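Local atomic coordinates of putative phenazine biosynthesis PhzC/PhzF protein (Clostridium difficile, PDB entry 4DUN), a protein that probably acts as an isomerase of the PhzF family, its substrate not being established. Residues 10-15 against 75-80; 19-24 against 229-234; 79-84 against 249-254. All coordinates share one frame; numbering follows the deposited sequence.

Contact 1 (10-15 against 75-80); sequences DSFATK and ATLAAA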
ATOM      1  N   ASP A  10      11.969  -8.221  -1.297  1.00 16.30           N
ATOM      2  CA  ASP A  10      11.212  -8.897  -2.363  1.00 15.52           C
ATOM      3  C   ASP A  10      11.529 -10.394  -2.322  1.00 18.65           C
ATOM      4  O   ASP A  10      12.682 -10.771  -2.534  1.00 18.19           O
ATOM      5  CB  ASP A  10      11.570  -8.293  -3.744  1.00 17.02           C
ATOM      6  CG  ASP A  10      11.189  -6.822  -3.872  1.00 20.69           C
ATOM      7  OD1 ASP A  10      10.366  -6.343  -3.044  1.00 19.46           O
ATOM      8  OD2 ASP A  10      11.743  -6.143  -4.756  1.00 20.81           O
ATOM      9  N   SER A  11      10.515 -11.233  -2.055  0.50 15.24           N
ATOM     10  CA  SER A  11      10.681 -12.692  -1.965  0.50 14.92           C
ATOM     11  C   SER A  11      10.447 -13.348  -3.305  0.50 18.10           C
ATOM     12  O   SER A  11       9.581 -12.893  -4.052  0.50 17.11           O
ATOM     13  CB  SER A  11       9.734 -13.283  -0.931  0.50 17.06           C
ATOM     14  OG  SER A  11      10.035 -12.737   0.341  0.50 13.88           O
ATOM     15  N   PHE A  12      11.195 -14.436  -3.600  1.00 15.78           N
ATOM     16  CA  PHE A  12      11.142 -15.162  -4.898  1.00 15.25           C
ATOM     17  C   PHE A  12      11.476 -14.172  -6.050  1.00 20.52           C
ATOM     18  O   PHE A  12      10.835 -14.190  -7.109  1.00 19.34           O
ATOM     19  CB  PHE A  12       9.762 -15.838  -5.130  1.00 16.23           C
ATOM     20  CG  PHE A  12       9.418 -16.909  -4.128  1.00 16.34           C
ATOM     21  CD1 PHE A  12       8.539 -16.645  -3.074  1.00 17.85           C
ATOM     22  CD2 PHE A  12       9.954 -18.191  -4.243  1.00 16.19           C
ATOM     23  CE1 PHE A  12       8.217 -17.644  -2.141  1.00 17.60           C
ATOM     24  CE2 PHE A  12       9.614 -19.195  -3.324  1.00 18.29           C
ATOM     25  CZ  PHE A  12       8.758 -18.915  -2.274  1.00 16.46           C
ATOM     26  N   ALA A  13      12.435 -13.273  -5.800  1.00 18.81           N
ATOM     27  CA  ALA A  13      12.827 -12.248  -6.765  1.00 20.70           C
ATOM     28  C   ALA A  13      14.290 -12.360  -7.074  1.00 28.17           C
ATOM     29  O   ALA A  13      15.102 -12.434  -6.150  1.00 25.50           O
ATOM     30  CB  ALA A  13      12.513 -10.857  -6.232  1.00 21.41           C
ATOM     31  N   THR A  14      14.597 -12.396  -8.382  1.00 30.16           N
ATOM     32  CA  THR A  14      15.926 -12.492  -9.002  1.00 32.54           C
ATOM     33  C   THR A  14      16.485 -11.070  -9.193  1.00 36.92           C
ATOM     34  O   THR A  14      17.685 -10.930  -9.450  1.00 40.40           O
ATOM     35  CB  THR A  14      15.863 -13.275 -10.367  1.00 37.30           C
ATOM     36  OG1 THR A  14      15.182 -12.493 -11.356  1.00 42.89           O
ATOM     37  CG2 THR A  14      15.171 -14.658 -10.270  1.00 30.76           C
ATOM     38  N   LYS A  15      15.602 -10.021  -9.073  1.00 27.22           N
ATOM     39  CA  LYS A  15      15.866  -8.583  -9.247  1.00 24.90           C
ATOM     40  C   LYS A  15      14.895  -7.732  -8.417  1.00 24.54           C
ATOM     41  O   LYS A  15      13.769  -8.153  -8.161  1.00 22.08           O
ATOM     42  CB  LYS A  15      15.701  -8.178 -10.739  1.00 28.06           C
ATOM     43  CG  LYS A  15      16.627  -8.862 -11.756  1.00 45.75           C
ATOM     44  CD  LYS A  15      18.082  -8.388 -11.673  1.00 59.70           C
ATOM     45  CE  LYS A  15      19.034  -9.238 -12.486  1.00 68.98           C
ATOM     46  NZ  LYS A  15      18.887  -8.998 -13.947  1.00 78.11           N
ATOM     47  N   ALA A  75       6.335 -14.289   3.039  1.00 18.24           N
ATOM     48  CA  ALA A  75       6.927 -13.308   3.976  1.00 17.95           C
ATOM     49  C   ALA A  75       7.893 -13.999   4.931  1.00 18.53           C
ATOM     50  O   ALA A  75       8.820 -13.352   5.416  1.00 17.47           O
ATOM     51  CB  ALA A  75       5.855 -12.555   4.759  1.00 18.72           C
ATOM     52  N   THR A  76       7.711 -15.332   5.167  1.00 16.01           N
ATOM     53  CA  THR A  76       8.621 -16.111   6.003  1.00 15.90           C
ATOM     54  C   THR A  76       9.999 -16.182   5.312  1.00 18.26           C
ATOM     55  O   THR A  76      11.022 -16.063   5.991  1.00 16.56           O
ATOM     56  CB  THR A  76       8.049 -17.490   6.332  1.00 17.86           C
ATOM     57  OG1 THR A  76       6.812 -17.291   7.034  1.00 16.61           O
ATOM     58  CG2 THR A  76       8.993 -18.329   7.224  1.00 16.98           C
ATOM     59  N   LEU A  77      10.020 -16.365   3.975  1.00 15.59           N
ATOM     60  CA  LEU A  77      11.271 -16.378   3.198  1.00 14.95           C
ATOM     61  C   LEU A  77      11.980 -15.015   3.392  1.00 18.56           C
ATOM     62  O   LEU A  77      13.182 -14.980   3.692  1.00 18.29           O
ATOM     63  CB  LEU A  77      10.964 -16.658   1.710  1.00 15.78           C
ATOM     64  CG  LEU A  77      12.165 -16.943   0.791  1.00 19.69           C
ATOM     65  CD1 LEU A  77      11.747 -17.798  -0.400  1.00 20.24           C
ATOM     66  CD2 LEU A  77      12.766 -15.641   0.244  1.00 21.01           C
ATOM     67  N   ALA A  78      11.222 -13.889   3.266  1.00 15.57           N
ATOM     68  CA  ALA A  78      11.786 -12.544   3.476  1.00 16.70           C
ATOM     69  C   ALA A  78      12.400 -12.412   4.890  1.00 19.69           C
ATOM     70  O   ALA A  78      13.496 -11.862   5.025  1.00 18.04           O
ATOM     71  CB  ALA A  78      10.719 -11.472   3.267  1.00 17.58           C
ATOM     72  N   ALA A  79      11.690 -12.887   5.929  1.00 17.83           N
ATOM     73  CA  ALA A  79      12.191 -12.833   7.315  1.00 17.28           C
ATOM     74  C   ALA A  79      13.512 -13.651   7.456  1.00 18.20           C
ATOM     75  O   ALA A  79      14.439 -13.179   8.097  1.00 17.05           O
ATOM     76  CB  ALA A  79      11.139 -13.358   8.281  1.00 17.53           C
ATOM     77  N   ALA A  80      13.590 -14.845   6.843  1.00 15.78           N
ATOM     78  CA  ALA A  80      14.792 -15.682   6.892  1.00 16.75           C
ATOM     79  C   ALA A  80      15.948 -14.962   6.198  1.00 19.07           C
ATOM     80  O   ALA A  80      17.065 -14.981   6.705  1.00 20.42           O
ATOM     81  CB  ALA A  80      14.538 -17.038   6.237  1.00 17.37           C
TER

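Contact 2 (19-24 against 229-234); sequences GNPAGV and SNRGGI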
ATOM      1  N   GLY A  19       8.914 -10.374  -7.644  1.00 16.73           N
ATOM      2  CA  GLY A  19       8.532 -11.210  -6.516  1.00 14.91           C
ATOM      3  C   GLY A  19       7.426 -10.642  -5.652  1.00 18.97           C
ATOM      4  O   GLY A  19       6.679  -9.748  -6.086  1.00 18.75           O
ATOM      5  N   ASN A  20       7.325 -11.155  -4.418  1.00 15.88           N
ATOM      6  CA  ASN A  20       6.264 -10.777  -3.462  1.00 15.26           C
ATOM      7  C   ASN A  20       6.867  -9.882  -2.341  1.00 20.51           C
ATOM      8  O   ASN A  20       7.685 -10.377  -1.551  1.00 21.69           O
ATOM      9  CB  ASN A  20       5.607 -12.050  -2.897  1.00 18.95           C
ATOM     10  CG  ASN A  20       4.186 -11.834  -2.491  1.00 25.75           C
ATOM     11  OD1 ASN A  20       3.814 -10.728  -2.112  1.00 23.24           O
ATOM     12  ND2 ASN A  20       3.348 -12.868  -2.582  1.00 21.05           N
ATOM     13  N   PRO A  21       6.539  -8.556  -2.294  1.00 17.78           N
ATOM     14  CA  PRO A  21       7.186  -7.675  -1.302  1.00 17.63           C
ATOM     15  C   PRO A  21       6.637  -7.809   0.126  1.00 21.14           C
ATOM     16  O   PRO A  21       5.426  -7.945   0.340  1.00 19.66           O
ATOM     17  CB  PRO A  21       6.944  -6.267  -1.863  1.00 19.81           C
ATOM     18  CG  PRO A  21       5.636  -6.387  -2.592  1.00 24.41           C
ATOM     19  CD  PRO A  21       5.582  -7.811  -3.140  1.00 19.38           C
ATOM     20  N   ALA A  22       7.545  -7.767   1.110  1.00 18.35           N
ATOM     21  CA  ALA A  22       7.158  -7.805   2.526  1.00 16.90           C
ATOM     22  C   ALA A  22       7.977  -6.815   3.329  1.00 18.71           C
ATOM     23  O   ALA A  22       9.142  -6.568   3.016  1.00 18.66           O
ATOM     24  CB  ALA A  22       7.354  -9.208   3.101  1.00 18.07           C
ATOM     25  N   GLY A  23       7.363  -6.263   4.366  1.00 14.94           N
ATOM     26  CA  GLY A  23       8.065  -5.489   5.381  1.00 14.34           C
ATOM     27  C   GLY A  23       8.539  -6.507   6.409  1.00 18.12           C
ATOM     28  O   GLY A  23       7.878  -7.529   6.620  1.00 18.45           O
ATOM     29  N   VAL A  24       9.713  -6.301   7.010  1.00 14.72           N
ATOM     30  CA  VAL A  24      10.250  -7.196   8.039  1.00 14.30           C
ATOM     31  C   VAL A  24      10.764  -6.316   9.173  1.00 19.21           C
ATOM     32  O   VAL A  24      11.733  -5.577   8.982  1.00 18.57           O
ATOM     33  CB  VAL A  24      11.374  -8.177   7.548  1.00 17.86           C
ATOM     34  CG1 VAL A  24      11.834  -9.090   8.700  1.00 17.37           C
ATOM     35  CG2 VAL A  24      10.927  -9.019   6.348  1.00 17.94           C
ATOM     36  N   SER A 229       2.715 -13.231 -12.594  1.00 17.85           N
ATOM     37  CA  SER A 229       2.065 -12.021 -12.099  1.00 18.45           C
ATOM     38  C   SER A 229       2.790 -10.830 -12.739  1.00 24.12           C
ATOM     39  O   SER A 229       3.854 -11.032 -13.337  1.00 23.40           O
ATOM     40  CB  SER A 229       2.174 -11.963 -10.572  1.00 19.52           C
ATOM     41  OG  SER A 229       3.545 -12.042 -10.204  1.00 22.56           O
ATOM     42  N   ASN A 230       2.267  -9.611 -12.562  1.00 24.28           N
ATOM     43  CA  ASN A 230       2.874  -8.364 -13.050  1.00 25.63           C
ATOM     44  C   ASN A 230       4.339  -8.283 -12.579  1.00 27.49           C
ATOM     45  O   ASN A 230       5.240  -8.093 -13.391  1.00 27.27           O
ATOM     46  CB  ASN A 230       2.062  -7.159 -12.523  1.00 28.53           C
ATOM     47  CG  ASN A 230       2.530  -5.805 -13.001  1.00 58.79           C
ATOM     48  OD1 ASN A 230       3.064  -5.645 -14.110  1.00 52.85           O
ATOM     49  ND2 ASN A 230       2.323  -4.792 -12.172  1.00 54.09           N
ATOM     50  N   ARG A 231       4.567  -8.514 -11.273  1.00 22.65           N
ATOM     51  CA  ARG A 231       5.906  -8.486 -10.682  1.00 20.58           C
ATOM     52  C   ARG A 231       6.715  -9.724 -11.092  1.00 23.16           C
ATOM     53  O   ARG A 231       7.886  -9.590 -11.461  1.00 23.76           O
ATOM     54  CB  ARG A 231       5.815  -8.357  -9.155  1.00 18.42           C
ATOM     55  CG  ARG A 231       5.231  -6.993  -8.710  1.00 22.88           C
ATOM     56  CD  ARG A 231       5.112  -6.902  -7.194  1.00 21.45           C
ATOM     57  NE  ARG A 231       6.417  -7.022  -6.545  1.00 21.17           N
ATOM     58  CZ  ARG A 231       7.153  -6.009  -6.099  1.00 25.79           C
ATOM     59  NH1 ARG A 231       6.707  -4.760  -6.190  1.00 22.04           N
ATOM     60  NH2 ARG A 231       8.333  -6.237  -5.543  1.00 18.41           N
ATOM     61  N   GLY A 232       6.068 -10.886 -11.057  1.00 19.81           N
ATOM     62  CA  GLY A 232       6.639 -12.165 -11.469  1.00 19.23           C
ATOM     63  C   GLY A 232       7.497 -12.828 -10.423  1.00 22.78           C
ATOM     64  O   GLY A 232       8.195 -12.165  -9.652  1.00 23.62           O
ATOM     65  N   GLY A 233       7.440 -14.147 -10.395  1.00 20.35           N
ATOM     66  CA  GLY A 233       8.244 -14.911  -9.454  1.00 20.35           C
ATOM     67  C   GLY A 233       8.845 -16.148 -10.070  1.00 23.49           C
ATOM     68  O   GLY A 233       8.323 -16.671 -11.051  1.00 20.16           O
ATOM     69  N   ILE A 234       9.979 -16.578  -9.516  1.00 20.52           N
ATOM     70  CA  ILE A 234      10.663 -17.799  -9.921  1.00 20.09           C
ATOM     71  C   ILE A 234      10.734 -18.687  -8.695  1.00 22.42           C
ATOM     72  O   ILE A 234      11.153 -18.231  -7.628  1.00 22.00           O
ATOM     73  CB  ILE A 234      12.058 -17.530 -10.546  1.00 23.24           C
ATOM     74  CG1 ILE A 234      11.949 -16.681 -11.861  1.00 24.34           C
ATOM     75  CG2 ILE A 234      12.826 -18.846 -10.762  1.00 24.42           C
ATOM     76  CD1 ILE A 234      11.264 -17.414 -13.116  1.00 27.61           C
TER

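Contact 3 (79-84 against 249-254); sequences AAYVIS and GEAVLF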
ATOM      1  N   ALA A  79      11.690 -12.887   5.929  1.00 17.83           N
ATOM      2  CA  ALA A  79      12.191 -12.833   7.315  1.00 17.28           C
ATOM      3  C   ALA A  79      13.512 -13.651   7.456  1.00 18.20           C
ATOM      4  O   ALA A  79      14.439 -13.179   8.097  1.00 17.05           O
ATOM      5  CB  ALA A  79      11.139 -13.358   8.281  1.00 17.53           C
ATOM      6  N   ALA A  80      13.590 -14.845   6.843  1.00 15.78           N
ATOM      7  CA  ALA A  80      14.792 -15.682   6.892  1.00 16.75           C
ATOM      8  C   ALA A  80      15.948 -14.962   6.198  1.00 19.07           C
ATOM      9  O   ALA A  80      17.065 -14.981   6.705  1.00 20.42           O
ATOM     10  CB  ALA A  80      14.538 -17.038   6.237  1.00 17.37           C
ATOM     11  N   TYR A  81      15.671 -14.295   5.057  1.00 16.20           N
ATOM     12  CA  TYR A  81      16.678 -13.509   4.329  1.00 16.03           C
ATOM     13  C   TYR A  81      17.249 -12.426   5.262  1.00 19.37           C
ATOM     14  O   TYR A  81      18.468 -12.278   5.387  1.00 19.44           O
ATOM     15  CB  TYR A  81      16.059 -12.889   3.051  1.00 17.93           C
ATOM     16  CG  TYR A  81      16.929 -11.810   2.423  1.00 21.54           C
ATOM     17  CD1 TYR A  81      17.869 -12.125   1.449  1.00 24.56           C
ATOM     18  CD2 TYR A  81      16.839 -10.479   2.840  1.00 22.76           C
ATOM     19  CE1 TYR A  81      18.677 -11.140   0.877  1.00 26.21           C
ATOM     20  CE2 TYR A  81      17.674  -9.496   2.309  1.00 24.90           C
ATOM     21  CZ  TYR A  81      18.580  -9.829   1.316  1.00 34.81           C
ATOM     22  OH  TYR A  81      19.387  -8.855   0.775  1.00 38.35           O
ATOM     23  N   VAL A  82      16.366 -11.725   5.985  1.00 17.36           N
ATOM     24  CA  VAL A  82      16.799 -10.680   6.907  1.00 18.16           C
ATOM     25  C   VAL A  82      17.680 -11.271   8.032  1.00 21.89           C
ATOM     26  O   VAL A  82      18.739 -10.702   8.311  1.00 22.56           O
ATOM     27  CB  VAL A  82      15.591  -9.886   7.466  1.00 20.85           C
ATOM     28  CG1 VAL A  82      16.008  -8.989   8.641  1.00 21.54           C
ATOM     29  CG2 VAL A  82      14.945  -9.050   6.361  1.00 19.99           C
ATOM     30  N   ILE A  83      17.250 -12.391   8.654  0.50 18.66           N
ATOM     31  CA  ILE A  83      17.997 -13.034   9.746  0.50 18.18           C
ATOM     32  C   ILE A  83      19.431 -13.381   9.290  0.50 21.71           C
ATOM     33  O   ILE A  83      20.400 -12.984   9.950  0.50 21.69           O
ATOM     34  CB  ILE A  83      17.247 -14.295  10.300  0.50 20.51           C
ATOM     35  CG1 ILE A  83      15.883 -13.932  10.965  0.50 20.79           C
ATOM     36  CG2 ILE A  83      18.136 -15.134  11.247  0.50 21.67           C
ATOM     37  CD1 ILE A  83      15.929 -12.896  12.220  0.50 23.26           C
ATOM     38  N   SER A  84      19.556 -14.119   8.171  1.00 18.98           N
ATOM     39  CA  SER A  84      20.850 -14.594   7.664  1.00 18.69           C
ATOM     40  C   SER A  84      21.715 -13.504   7.032  1.00 22.64           C
ATOM     41  O   SER A  84      22.919 -13.677   6.968  1.00 23.02           O
ATOM     42  CB  SER A  84      20.659 -15.743   6.679  1.00 20.98           C
ATOM     43  OG  SER A  84      21.868 -16.475   6.589  1.00 21.81           O
ATOM     44  N   GLY A 249      13.434 -20.045  -3.142  1.00 16.70           N
ATOM     45  CA  GLY A 249      13.485 -18.773  -3.836  1.00 17.05           C
ATOM     46  C   GLY A 249      14.594 -17.869  -3.357  1.00 21.13           C
ATOM     47  O   GLY A 249      15.137 -18.051  -2.256  1.00 20.54           O
ATOM     48  N   GLU A 250      14.926 -16.895  -4.202  1.00 18.35           N
ATOM     49  CA  GLU A 250      15.894 -15.856  -3.907  1.00 18.93           C
ATOM     50  C   GLU A 250      15.136 -14.701  -3.257  1.00 20.32           C
ATOM     51  O   GLU A 250      13.904 -14.647  -3.340  1.00 18.35           O
ATOM     52  CB  GLU A 250      16.578 -15.376  -5.205  1.00 21.83           C
ATOM     53  CG  GLU A 250      17.384 -16.432  -5.948  1.00 28.91           C
ATOM     54  CD  GLU A 250      17.897 -15.946  -7.291  1.00 54.81           C
ATOM     55  OE1 GLU A 250      18.283 -14.756  -7.401  1.00 35.68           O
ATOM     56  OE2 GLU A 250      17.895 -16.756  -8.246  1.00 48.58           O
ATOM     57  N   ALA A 251      15.849 -13.799  -2.608  1.00 17.80           N
ATOM     58  CA  ALA A 251      15.255 -12.568  -2.064  1.00 17.29           C
ATOM     59  C   ALA A 251      16.181 -11.400  -2.366  1.00 19.63           C
ATOM     60  O   ALA A 251      17.397 -11.597  -2.536  1.00 19.76           O
ATOM     61  CB  ALA A 251      14.988 -12.680  -0.571  1.00 17.75           C
ATOM     62  N   VAL A 252      15.604 -10.195  -2.471  1.00 16.46           N
ATOM     63  CA  VAL A 252      16.345  -8.958  -2.762  1.00 17.62           C
ATOM     64  C   VAL A 252      15.962  -7.885  -1.726  1.00 19.87           C
ATOM     65  O   VAL A 252      14.778  -7.712  -1.439  1.00 18.70           O
ATOM     66  CB  VAL A 252      16.083  -8.416  -4.204  1.00 24.99           C
ATOM     67  CG1 VAL A 252      16.970  -7.203  -4.504  1.00 27.05           C
ATOM     68  CG2 VAL A 252      16.280  -9.480  -5.271  1.00 27.32           C
ATOM     69  N   LEU A 253      16.947  -7.126  -1.230  1.00 17.97           N
ATOM     70  CA  LEU A 253      16.692  -6.020  -0.286  1.00 17.64           C
ATOM     71  C   LEU A 253      16.362  -4.757  -1.061  1.00 20.29           C
ATOM     72  O   LEU A 253      17.147  -4.337  -1.910  1.00 21.08           O
ATOM     73  CB  LEU A 253      17.920  -5.778   0.622  1.00 18.98           C
ATOM     74  CG  LEU A 253      17.803  -4.628   1.639  1.00 21.88           C
ATOM     75  CD1 LEU A 253      16.746  -4.927   2.685  1.00 21.19           C
ATOM     76  CD2 LEU A 253      19.139  -4.327   2.276  1.00 26.61           C
ATOM     77  N   PHE A 254      15.225  -4.120  -0.736  1.00 15.85           N
ATOM     78  CA  PHE A 254      14.858  -2.844  -1.350  1.00 16.50           C
ATOM     79  C   PHE A 254      15.274  -1.671  -0.458  1.00 19.79           C
ATOM     80  O   PHE A 254      15.810  -0.682  -0.947  1.00 18.91           O
ATOM     81  CB  PHE A 254      13.329  -2.774  -1.631  1.00 17.31           C
ATOM     82  CG  PHE A 254      12.831  -1.376  -1.957  1.00 19.13           C
ATOM     83  CD1 PHE A 254      13.262  -0.714  -3.107  1.00 21.78           C
ATOM     84  CD2 PHE A 254      11.914  -0.736  -1.125  1.00 20.38           C
ATOM     85  CE1 PHE A 254      12.779   0.566  -3.421  1.00 23.90           C
ATOM     86  CE2 PHE A 254      11.428   0.545  -1.441  1.00 22.87           C
ATOM     87  CZ  PHE A 254      11.870   1.188  -2.581  1.00 22.74           C
TER
HETATM   88  O   HOH W   1      19.713  -7.546  -2.255  1.00 30.45           O

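Contact 1 (10-15 against 75-80)
L77 reaches from helix 73-87 to the end of strand 4-11 and divides its two methyl groups between F12 and S11. Its CB points at the strand, and with CG anti to the backbone N (chi1 -170°) the side chain carries its fork toward F12 and S11. At that fork the branches part. CD1 sits over one face of the F12 ring, displaced toward the rim, 3.9 Å from the ring centroid and 17° off its normal, a CH-pi contact in which CZ of F12 is the nearest atom at 3.7 Å. CD2 takes the other direction and lies 4.0 Å from CB of S11. A branched leucine suits this place because one side chain can serve two consecutive residues, S11 at the strand end and F12 just past it.

The helix is the one held in the concave side of the curled sheet in one half of the PhzF fold, which belongs to the diaminopimelate epimerase clan. Its small alanines leave room for the strand, and here A78 lies beside S11. In the S11 conformer described, one of two, OG is hydrogen-bonded to the backbone O of H74, so a small polar residue is satisfied in a buried place. F12, whose backbone has a positive phi where the strand ends, also packs on V202 and I247. A sulfate about 5 Å from its side chain probably comes from the crystallisation liquor, though such ions can mark pockets.

Contact 2 (19-24 against 229-234)
G19 and R231 meet through the main chain of one and the side chain of the other: NE of R231 donates to O of G19 at 2.8 Å with an N-H...O angle of 155°. The oxygen lies close to the guanidinium plane, while the donor stands tilted 34° from the plane of the carbonyl. A second bond, G19 N to G232 O, is also 2.8 Å long, so both polar backbone atoms of G19 are engaged by the loop 229-232. P21 adds a nonpolar surface: its CD lies over one face of the guanidinium, 3.6 Å from NE of R231, and its CG is 3.8 Å from CZ.

R231 gets there by a bend at chi3 (61°), which brings NE back to the carbonyl. G19 and G232 both have positive phi, a backbone region that glycine enters easily. The contact bridges the two halves of the PhzF fold, related to the diaminopimelate epimerases, joining the start of strand 20-27 to the turn before strand 233-239; the side chain of P21 is about 7 Å from that of E47, the predicted active-site residue.

In the next shell, OG of S229 accepts from N of G232 at 2.9 Å, an ST motif that shapes the turn, and the same OG is hydrogen-bonded to O of P201. NH2 of R231 bonds to K18 O and forms a salt bridge with E42 of the second subunit, so the arginine links both halves and the dimer partner. N20, facing away, anchors its ND2 on D200 and V202.

Contact 3 (79-84 against 249-254)
A251 sets its methyl group against the base of the Y81 ring, while L253 lies near the hydroxyl, so that the tyrosine slants its side chain across segment 249-254. A chi1 of 166° swings the ring out from the helix toward the strand. The methyl approaches the ring obliquely, CB of A251 lying 3.6 Å from CD1 of Y81 and almost as near CG. Alanine suits the spot where helix and strand backbones come nearest, for the CA atoms of Y81 and A251 are 6.6 Å apart.

Farther out, Y81 and L253 cross at about a right angle. It is the CB of L253 that makes the contact, 3.4 Å from OH and 4.1 Å from CE2 of Y81. The axes of segment 79-84 and of residues 251-254 run at 74° to each other, 9.1 Å apart at closest approach, and the ring lies between them. This is helix-on-sheet packing near the protein surface, on the helix that the curled sheet of this half of the PhzF fold wraps around.

Tyrosine also fits a partly exposed place, since its hydroxyl can meet water while the ring packs on A251 and L253. A water accepts from the backbone N of L253 at 3.0 Å and makes a weak hydrogen bond with OH of Y81. Around them, Y112 and F86 also pack on Y81, F86 touches L253 as well, and L253 rests against K260 of the second subunit.

How the contacts relate
From the N terminus, strand 4-11 runs into segment 10-15, and contact 1 closes the loop from there to helix 73-87. Strand 20-27 begins within that loop, and contact 2 carries its start far along the chain to 229-234; the two contacts therefore cross. Contact 3 begins on A79 and A80, where contact 1 ends, and closes at 249-254, crossing contact 2 as well. Strand 4-11 lies between strands 20-27 and 244-259, probably hydrogen-bonded to them through S11 O with N20 N and D10 N with V252 O. Contacts 1 and 3 thus fix one helix to adjoining strands, while contact 2 ties that half to the other.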